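Local coordinates for protein quinoline 2-oxidoreductase medium subunit (Pseudomonas putida, PDB 1T3Q) that binds FAD as the medium subunit of a molybdenum hydroxylase that oxidises quinoline, where it probably serves in electron transfer, at residues 62-67 and 171-176; 195-200 and 273-278. All blocks are in the same frame, centred on the assembly; numbering follows the deposited sequence.

Contact 1 (62-67 and 171-176)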
# COMPACT_ATOMS: atom_id res chain seq x y z
N ILE C 62 -5.33 -50.56 18.81
CA ILE C 62 -6.60 -51.22 18.56
C ILE C 62 -6.24 -52.70 18.51
O ILE C 62 -5.31 -53.08 17.81
CB ILE C 62 -7.22 -50.83 17.20
CG1 ILE C 62 -7.63 -49.35 17.19
CG2 ILE C 62 -8.43 -51.71 16.91
CD1 ILE C 62 -8.28 -48.91 15.89
N SER C 63 -6.97 -53.52 19.26
CA SER C 63 -6.70 -54.95 19.27
C SER C 63 -7.94 -55.74 19.68
O SER C 63 -8.93 -55.17 20.15
CB SER C 63 -5.55 -55.26 20.23
OG SER C 63 -5.89 -54.93 21.56
N GLN C 64 -7.87 -57.05 19.49
CA GLN C 64 -8.98 -57.93 19.85
C GLN C 64 -8.42 -59.13 20.62
O GLN C 64 -7.30 -59.58 20.36
CB GLN C 64 -9.70 -58.42 18.59
CG GLN C 64 -9.45 -59.88 18.26
CD GLN C 64 -10.21 -60.33 17.03
OE1 GLN C 64 -9.94 -59.87 15.92
NE2 GLN C 64 -11.16 -61.23 17.22
N SER C 65 -9.20 -59.64 21.56
CA SER C 65 -8.77 -60.77 22.36
C SER C 65 -9.91 -61.38 23.16
O SER C 65 -10.57 -60.69 23.94
CB SER C 65 -7.65 -60.36 23.32
OG SER C 65 -7.24 -61.44 24.13
N ALA C 66 -10.15 -62.67 22.94
CA ALA C 66 -11.20 -63.40 23.64
C ALA C 66 -12.55 -62.69 23.62
O ALA C 66 -13.04 -62.28 24.67
CB ALA C 66 -10.77 -63.64 25.09
N GLY C 67 -13.14 -62.55 22.44
CA GLY C 67 -14.44 -61.92 22.33
C GLY C 67 -14.57 -60.44 22.69
O GLY C 67 -15.69 -59.94 22.84
N ILE C 171 -14.88 -53.23 24.27
CA ILE C 171 -16.24 -53.53 23.82
C ILE C 171 -16.43 -55.02 23.57
O ILE C 171 -15.72 -55.61 22.76
CB ILE C 171 -16.56 -52.80 22.50
CG1 ILE C 171 -16.22 -51.32 22.63
CG2 ILE C 171 -18.03 -52.97 22.16
CD1 ILE C 171 -16.39 -50.55 21.33
N PRO C 172 -17.38 -55.64 24.28
CA PRO C 172 -17.63 -57.07 24.09
C PRO C 172 -18.18 -57.27 22.69
O PRO C 172 -19.10 -56.56 22.27
CB PRO C 172 -18.67 -57.39 25.15
CG PRO C 172 -18.42 -56.37 26.21
CD PRO C 172 -18.18 -55.12 25.40
N ILE C 173 -17.63 -58.22 21.94
CA ILE C 173 -18.14 -58.49 20.60
C ILE C 173 -19.60 -58.89 20.76
O ILE C 173 -19.91 -59.92 21.36
CB ILE C 173 -17.33 -59.61 19.92
CG1 ILE C 173 -15.88 -59.15 19.72
CG2 ILE C 173 -17.96 -59.96 18.57
CD1 ILE C 173 -14.98 -60.19 19.10
N PRO C 174 -20.52 -58.06 20.25
CA PRO C 174 -21.96 -58.35 20.36
C PRO C 174 -22.47 -59.63 19.71
O PRO C 174 -22.01 -60.05 18.65
CB PRO C 174 -22.60 -57.10 19.75
CG PRO C 174 -21.59 -56.66 18.74
CD PRO C 174 -20.29 -56.83 19.48
N ALA C 175 -23.43 -60.26 20.38
CA ALA C 175 -24.06 -61.47 19.88
C ALA C 175 -25.31 -61.02 19.14
O ALA C 175 -25.72 -61.61 18.14
CB ALA C 175 -24.43 -62.38 21.04
N LEU C 176 -25.91 -59.94 19.63
CA LEU C 176 -27.10 -59.36 19.03
C LEU C 176 -26.72 -58.67 17.73
O LEU C 176 -25.58 -58.24 17.56
CB LEU C 176 -27.72 -58.32 19.96
CG LEU C 176 -28.23 -58.75 21.33
CD1 LEU C 176 -28.45 -57.52 22.20
CD2 LEU C 176 -29.52 -59.54 21.17
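Ile173 meets Gly67 with its backbone and its side chain at once, an example of how an exposed turn can be pinned to the chain just beyond the end of a strand. Ile173 N donates to Gly67 O over 2.7 Å in a nearly straight bond (171° at the hydrogen), with the donor tilted 29° from the carbonyl plane. The side chain starts toward the turn. CG1 lies beside the backbone N (chi1 -64°), which sets Ile173 CG1 3.2 Å from Gly67 O. Beyond it, Ile173 CD1 reaches Gly67 C at 3.6 Å and Gly67 CA at 3.7 Å, so the end of the branch packs against the glycine CA and carbonyl carbon. The amide of Gln64 approaches the same methyl from strand 62-65, more loosely, with Gln64 NE2 4.4 Å from Ile173 CD1. Gln64 and Ile173 also share Cys89 of helix 84-89 as a neighbour. Ala66 and Gly67 both have positive phi and lie in the tight turn of the beta hairpin that leads into strand 68-72, with angles roughly of type I'. The bond to Ile173 carries on the antiparallel pairing of Ile171 with Leu69, where the central strand of the five-stranded antiparallel sheet of the FAD-binding domain runs out.

Contact 2 (195-200 and 273-278)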
# COMPACT_ATOMS: atom_id res chain seq x y z
N ALA C 195 -31.39 -43.78 18.30
CA ALA C 195 -31.85 -45.05 18.83
C ALA C 195 -31.06 -46.21 18.24
O ALA C 195 -30.58 -46.14 17.10
CB ALA C 195 -33.34 -45.23 18.54
N ALA C 196 -30.92 -47.26 19.02
CA ALA C 196 -30.20 -48.45 18.60
C ALA C 196 -31.07 -49.64 18.94
O ALA C 196 -31.79 -49.64 19.95
CB ALA C 196 -28.86 -48.54 19.32
N ALA C 197 -31.02 -50.67 18.10
CA ALA C 197 -31.80 -51.86 18.34
C ALA C 197 -30.93 -53.08 18.09
O ALA C 197 -30.40 -53.26 16.99
CB ALA C 197 -33.01 -51.89 17.41
N GLY C 198 -30.75 -53.88 19.14
CA GLY C 198 -29.96 -55.09 19.03
C GLY C 198 -30.91 -56.26 19.15
O GLY C 198 -31.60 -56.40 20.17
N LEU C 199 -30.97 -57.10 18.13
CA LEU C 199 -31.89 -58.23 18.14
C LEU C 199 -31.26 -59.58 17.88
O LEU C 199 -30.25 -59.69 17.18
CB LEU C 199 -32.98 -58.03 17.10
CG LEU C 199 -33.79 -56.73 17.14
CD1 LEU C 199 -34.77 -56.73 15.98
CD2 LEU C 199 -34.51 -56.61 18.47
N SER C 200 -31.88 -60.60 18.45
CA SER C 200 -31.47 -61.98 18.26
C SER C 200 -32.73 -62.63 17.70
O SER C 200 -33.79 -62.62 18.35
CB SER C 200 -31.09 -62.62 19.59
OG SER C 200 -30.80 -63.99 19.40
N GLN C 273 -39.09 -47.00 16.08
CA GLN C 273 -39.84 -47.95 15.29
C GLN C 273 -39.05 -48.30 14.04
O GLN C 273 -38.96 -49.47 13.65
CB GLN C 273 -41.19 -47.34 14.90
CG GLN C 273 -41.94 -48.12 13.84
CD GLN C 273 -43.32 -47.56 13.57
OE1 GLN C 273 -43.96 -47.91 12.58
NE2 GLN C 273 -43.80 -46.69 14.46
N ARG C 274 -38.46 -47.29 13.42
CA ARG C 274 -37.68 -47.48 12.21
C ARG C 274 -36.46 -48.38 12.42
O ARG C 274 -36.22 -49.29 11.63
CB ARG C 274 -37.21 -46.12 11.67
CG ARG C 274 -36.43 -46.22 10.37
CD ARG C 274 -35.64 -44.94 10.11
NE ARG C 274 -36.50 -43.77 9.97
CZ ARG C 274 -36.05 -42.52 9.90
NH1 ARG C 274 -36.90 -41.51 9.77
NH2 ARG C 274 -34.74 -42.28 9.96
N VAL C 275 -35.71 -48.13 13.48
CA VAL C 275 -34.52 -48.92 13.77
C VAL C 275 -34.84 -50.36 14.17
O VAL C 275 -34.10 -51.29 13.83
CB VAL C 275 -33.64 -48.23 14.87
CG1 VAL C 275 -34.33 -48.29 16.22
CG2 VAL C 275 -32.27 -48.89 14.92
N ILE C 276 -35.95 -50.56 14.87
CA ILE C 276 -36.34 -51.92 15.26
C ILE C 276 -36.62 -52.74 13.99
O ILE C 276 -36.12 -53.85 13.85
CB ILE C 276 -37.61 -51.92 16.13
CG1 ILE C 276 -37.29 -51.36 17.51
CG2 ILE C 276 -38.18 -53.34 16.23
CD1 ILE C 276 -38.51 -51.18 18.40
N LEU C 277 -37.41 -52.18 13.08
CA LEU C 277 -37.72 -52.88 11.84
C LEU C 277 -36.44 -53.15 11.05
O LEU C 277 -36.28 -54.22 10.46
CB LEU C 277 -38.69 -52.04 10.99
CG LEU C 277 -40.13 -52.00 11.51
CD1 LEU C 277 -40.93 -50.91 10.81
CD2 LEU C 277 -40.77 -53.37 11.29
N LYS C 278 -35.53 -52.18 11.05
CA LYS C 278 -34.28 -52.33 10.33
C LYS C 278 -33.42 -53.43 10.94
O LYS C 278 -32.81 -54.23 10.22
CB LYS C 278 -33.51 -50.99 10.35
CG LYS C 278 -32.32 -50.93 9.41
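Val275 fits its two methyls against a run of alanines on strand 195-200, a worked example of how small side chains let a helix settle close to a sheet. The two axes come within 7.4 Å and run in the same general direction, 28° apart. Val275 CG1 is one bump: it meets two methyls that project toward the helix, 4.0 Å from Ala195 CB and 4.0 Å from Ala197 CB. This branch takes the crowded position between backbone N and carbonyl carbon (chi1 70°), which leaves CG2 anti to the N. Val275 CG2 rests on the strand backbone itself, 3.9 Å from both Ala195 O and Ala197 N, over the stretch where Ala196 turns its methyl away. The fit is mutual, because the Ala197 methyl is a bump in its turn, pressing on the helix backbone with its CB 3.8 Å from Val275 O and 4.0 Å from Ile276 CA. Ile276 flanks it more loosely through CG1. Further along, Leu199 extends CD1 to within 3.8 Å of Ile276 O. An alanine in place of Val275 would probably open a gap beside the methyls of Ala195 and Ala197 and leave the strand backbone around Ala196 without its methyl cover. No hydrogen bond crosses the interface, so shape and apolar packing hold it. Strand 193-202 lies between strands 177-183 and 205-214 in an antiparallel sheet, and helix 261-284 packs on one face of it, here running roughly with the strand. Ile276 also touches Ala243 of helix 237-248, while Arg274 makes a salt bridge to Asp181 of strand 177-183 and packs on Thr652 of the large subunit.

Overall arrangement
The two contacts illustrate how chemistry follows burial. Contact 1 is a surface join between elements of one sheet, and its central tie is a backbone hydrogen bond backed by one isoleucine; contact 2 is buried, sets a helix against a different sheet, and relies on apolar packing. They share no strand or helix and belong to different parts of the subunit, the FAD-binding domain and the C-terminal domain of the CO dehydrogenase flavoprotein family. The centres of contact 1 and contact 2 are about 21 Å apart. Yet the far end of segment 171-176 reaches contact 2: Leu176 CD2 packs 3.7 Å from Leu199 C. Leu176 immediately precedes strand 177-183, which pairs with strand 193-202, so segment 171-176 bridges the two sheets.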